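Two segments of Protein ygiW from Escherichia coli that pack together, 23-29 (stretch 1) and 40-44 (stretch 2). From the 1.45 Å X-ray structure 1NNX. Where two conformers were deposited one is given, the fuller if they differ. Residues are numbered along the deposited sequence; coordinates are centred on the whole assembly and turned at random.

Stretch 1 (23-29) GSVTTVE
Stretch 2 40-44: VTLRG

V25, L42 and T41 account for most of the 326 Å² buried where the loop at 23-27, leading into a helix at V28, packs against the strand 40-44. The CA traces run in the same general sense, meeting closest at V25 and T41, whose CA atoms are 5.1 Å apart, and then diverging. V25 is extended (phi/psi -103/124), as are T26 (-99/149) and T41 (-125/130). One direct hydrogen bond joins the backbones: T26 N donates to T41 O at 2.9 Å, nearly linear at 167°. The same carbonyl receives a CA-H...O contact, V25 CA lying 3.5 Å from T41 O.

Water extends this pairing on both sides of the bond. Water 1 donates to S24 O (3.0 Å) and accepts from T41 N (3.0 Å); T26 has chi1 m, and its OG1 hydrogen-bonds water 1 at 2.6 Å. Water 2 accepts from R43 N (2.9 Å) and hydrogen-bonds T26 O (2.7 Å).

V25 (t), its CA-to-CB bond sideways to the strand, brings CG1 within 4.0 Å of R43 CG and CG2 within 4.2 Å of T41 CG2 (T41 chi1 m). L42 (m, t; phi/psi -128/156) has its CA-to-CB bond pointing away, yet its end comes nearer to stretch 1: CD1 lies 4.3 Å from CG2 of V28 (t), an apolar contact beside the helix start, with T27 at the N-cap position.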

ATOM      1  N   GLY A  23      -6.239  10.612  -8.185  1.00 41.97           N
ATOM      2  CA  GLY A  23      -6.378   9.917  -9.502  1.00 37.35           C
ATOM      3  C   GLY A  23      -5.110   9.219  -9.951  1.00 32.31           C
ATOM      4  O   GLY A  23      -5.158   8.225 -10.687  1.00 35.40           O
ATOM      5  N   SER A  24      -3.956   9.707  -9.507  1.00 31.85           N
ATOM      6  CA  SER A  24      -2.713   9.076  -9.910  1.00 25.36           C
ATOM      7  C   SER A  24      -2.413   7.804  -9.119  1.00 17.85           C
ATOM      8  O   SER A  24      -2.529   7.770  -7.879  1.00 20.24           O
ATOM      9  CB  SER A  24      -1.499  10.001  -9.737  1.00 28.92           C
ATOM     10  OG  SER A  24      -1.588  11.177 -10.529  1.00 37.77           O
ATOM     11  N   VAL A  25      -2.028   6.795  -9.868  1.00 14.91           N
ATOM     12  CA  VAL A  25      -1.566   5.516  -9.311  1.00 14.11           C
ATOM     13  C   VAL A  25      -0.065   5.533  -9.445  1.00 14.47           C
ATOM     14  O   VAL A  25       0.430   5.713 -10.572  1.00 17.25           O
ATOM     15  CB  VAL A  25      -2.116   4.307 -10.072  1.00 12.68           C
ATOM     16  CG1 VAL A  25      -1.495   3.003  -9.524  1.00 18.16           C
ATOM     17  CG2 VAL A  25      -3.637   4.274  -9.915  1.00 18.07           C
ATOM     18  N   THR A  26       0.676   5.349  -8.370  1.00 14.08           N
ATOM     19  CA  THR A  26       2.119   5.389  -8.338  1.00 13.74           C
ATOM     20  C   THR A  26       2.681   3.985  -8.374  1.00 16.99           C
ATOM     21  O   THR A  26       2.109   3.051  -7.827  1.00 17.11           O
ATOM     22  CB  THR A  26       2.554   6.081  -7.038  1.00 15.04           C
ATOM     23  OG1 THR A  26       2.024   7.436  -7.005  1.00 18.02           O
ATOM     24  CG2 THR A  26       4.112   6.084  -6.825  1.00 22.02           C
ATOM     25  N   THR A  27       3.849   3.810  -8.967  1.00 13.10           N
ATOM     26  CA  THR A  27       4.435   2.476  -9.002  1.00 13.35           C
ATOM     27  C   THR A  27       5.074   2.156  -7.648  1.00 11.09           C
ATOM     28  O   THR A  27       5.486   3.062  -6.904  1.00 13.74           O
ATOM     29  CB  THR A  27       5.566   2.386 -10.089  1.00 12.08           C
ATOM     30  OG1 THR A  27       6.622   3.248  -9.712  1.00 15.61           O
ATOM     31  CG2 THR A  27       5.001   2.778 -11.486  1.00 16.28           C
ATOM     32  N   VAL A  28       5.079   0.852  -7.331  1.00 13.37           N
ATOM     33  CA  VAL A  28       5.722   0.411  -6.069  1.00 15.64           C
ATOM     34  C   VAL A  28       7.176   0.874  -5.963  1.00 15.17           C
ATOM     35  O   VAL A  28       7.579   1.428  -4.960  1.00 15.50           O
ATOM     36  CB  VAL A  28       5.686  -1.091  -5.924  1.00 16.51           C
ATOM     37  CG1 VAL A  28       6.678  -1.518  -4.793  1.00 16.75           C
ATOM     38  CG2 VAL A  28       4.252  -1.514  -5.563  1.00 18.14           C
ATOM     39  N   GLU A  29       7.930   0.729  -7.062  1.00 12.97           N
ATOM     40  CA  GLU A  29       9.317   1.124  -7.031  1.00 17.94           C
ATOM     41  C   GLU A  29       9.516   2.591  -6.747  1.00 17.82           C
ATOM     42  O   GLU A  29      10.377   2.972  -5.932  1.00 21.62           O
ATOM     43  CB  GLU A  29      10.222   0.511  -8.139  0.66 23.79           C
ATOM     44  CG  GLU A  29      11.806   0.498  -7.788  0.66 27.65           C
ATOM     45  CD  GLU A  29      12.139  -0.405  -6.631  0.66 33.82           C
ATOM     46  OE1 GLU A  29      13.188  -0.169  -5.990  0.66 38.29           O
ATOM     47  OE2 GLU A  29      11.361  -1.356  -6.370  0.66 32.10           O
ATOM     48  N   VAL A  40      -0.335   7.859  -1.031  1.00 11.73           N
ATOM     49  CA  VAL A  40      -0.165   7.193  -2.337  1.00 11.40           C
ATOM     50  C   VAL A  40      -1.314   6.239  -2.624  1.00 12.33           C
ATOM     51  O   VAL A  40      -1.980   5.743  -1.703  1.00 13.24           O
ATOM     52  CB  VAL A  40       0.978   6.000  -2.326  0.75 17.52           C
ATOM     53  CG1 VAL A  40       1.185   5.364  -0.994  0.75 14.87           C
ATOM     54  CG2 VAL A  40       0.456   4.653  -3.080  0.75 33.77           C
ATOM     55  N   THR A  41      -1.520   5.920  -3.881  1.00 13.35           N
ATOM     56  CA  THR A  41      -2.431   4.941  -4.368  1.00 12.17           C
ATOM     57  C   THR A  41      -1.576   4.004  -5.222  1.00 14.59           C
ATOM     58  O   THR A  41      -0.789   4.447  -6.077  1.00 13.02           O
ATOM     59  CB  THR A  41      -3.536   5.544  -5.268  1.00 14.27           C
ATOM     60  OG1 THR A  41      -4.299   6.537  -4.552  1.00 17.95           O
ATOM     61  CG2 THR A  41      -4.409   4.446  -5.806  1.00 17.09           C
ATOM     62  N   LEU A  42      -1.664   2.702  -5.009  1.00 11.85           N
ATOM     63  CA  LEU A  42      -0.939   1.678  -5.763  1.00 10.68           C
ATOM     64  C   LEU A  42      -1.902   0.628  -6.271  1.00 12.34           C
ATOM     65  O   LEU A  42      -2.997   0.415  -5.667  1.00 12.89           O
ATOM     66  CB  LEU A  42       0.115   0.986  -4.847  1.00 13.32           C
ATOM     67  CG  LEU A  42       1.080   1.947  -4.168  1.00 15.99           C
ATOM     68  CD1 LEU A  42       1.875   1.096  -3.120  1.00 26.82           C
ATOM     69  CD2 LEU A  42       1.969   2.620  -5.109  1.00 24.85           C
ATOM     70  N   ARG A  43      -1.535  -0.065  -7.335  1.00 11.65           N
ATOM     71  CA  ARG A  43      -2.340  -1.135  -7.831  1.00 10.49           C
ATOM     72  C   ARG A  43      -1.470  -2.346  -8.054  1.00 14.07           C
ATOM     73  O   ARG A  43      -0.347  -2.225  -8.572  1.00 16.38           O
ATOM     74  CB  ARG A  43      -3.054  -0.758  -9.147  1.00 13.45           C
ATOM     75  CG  ARG A  43      -4.253   0.122  -8.886  0.80 14.04           C
ATOM     76  CD  ARG A  43      -5.009   0.448 -10.230  0.80 15.85           C
ATOM     77  NE  ARG A  43      -6.293   1.083  -9.977  0.80 21.18           N
ATOM     78  CZ  ARG A  43      -7.371   0.860 -10.724  0.80 24.38           C
ATOM     79  NH1 ARG A  43      -7.294   0.014 -11.741  0.80 28.56           N
ATOM     80  NH2 ARG A  43      -8.498   1.508 -10.486  0.80 29.55           N
ATOM     81  N   GLY A  44      -1.936  -3.519  -7.629  1.00 12.24           N
ATOM     82  CA  GLY A  44      -1.119  -4.694  -7.783  1.00 13.03           C
ATOM     83  C   GLY A  44      -1.767  -5.840  -7.078  1.00 12.36           C
ATOM     84  O   GLY A  44      -2.986  -5.953  -7.053  1.00 14.24           O
TER
HETATM   85  O   HOH W   1      -0.304   7.794  -5.917  1.00 17.10           O
HETATM   86  O   HOH W   2       1.158   0.584  -8.319  1.00 15.68           O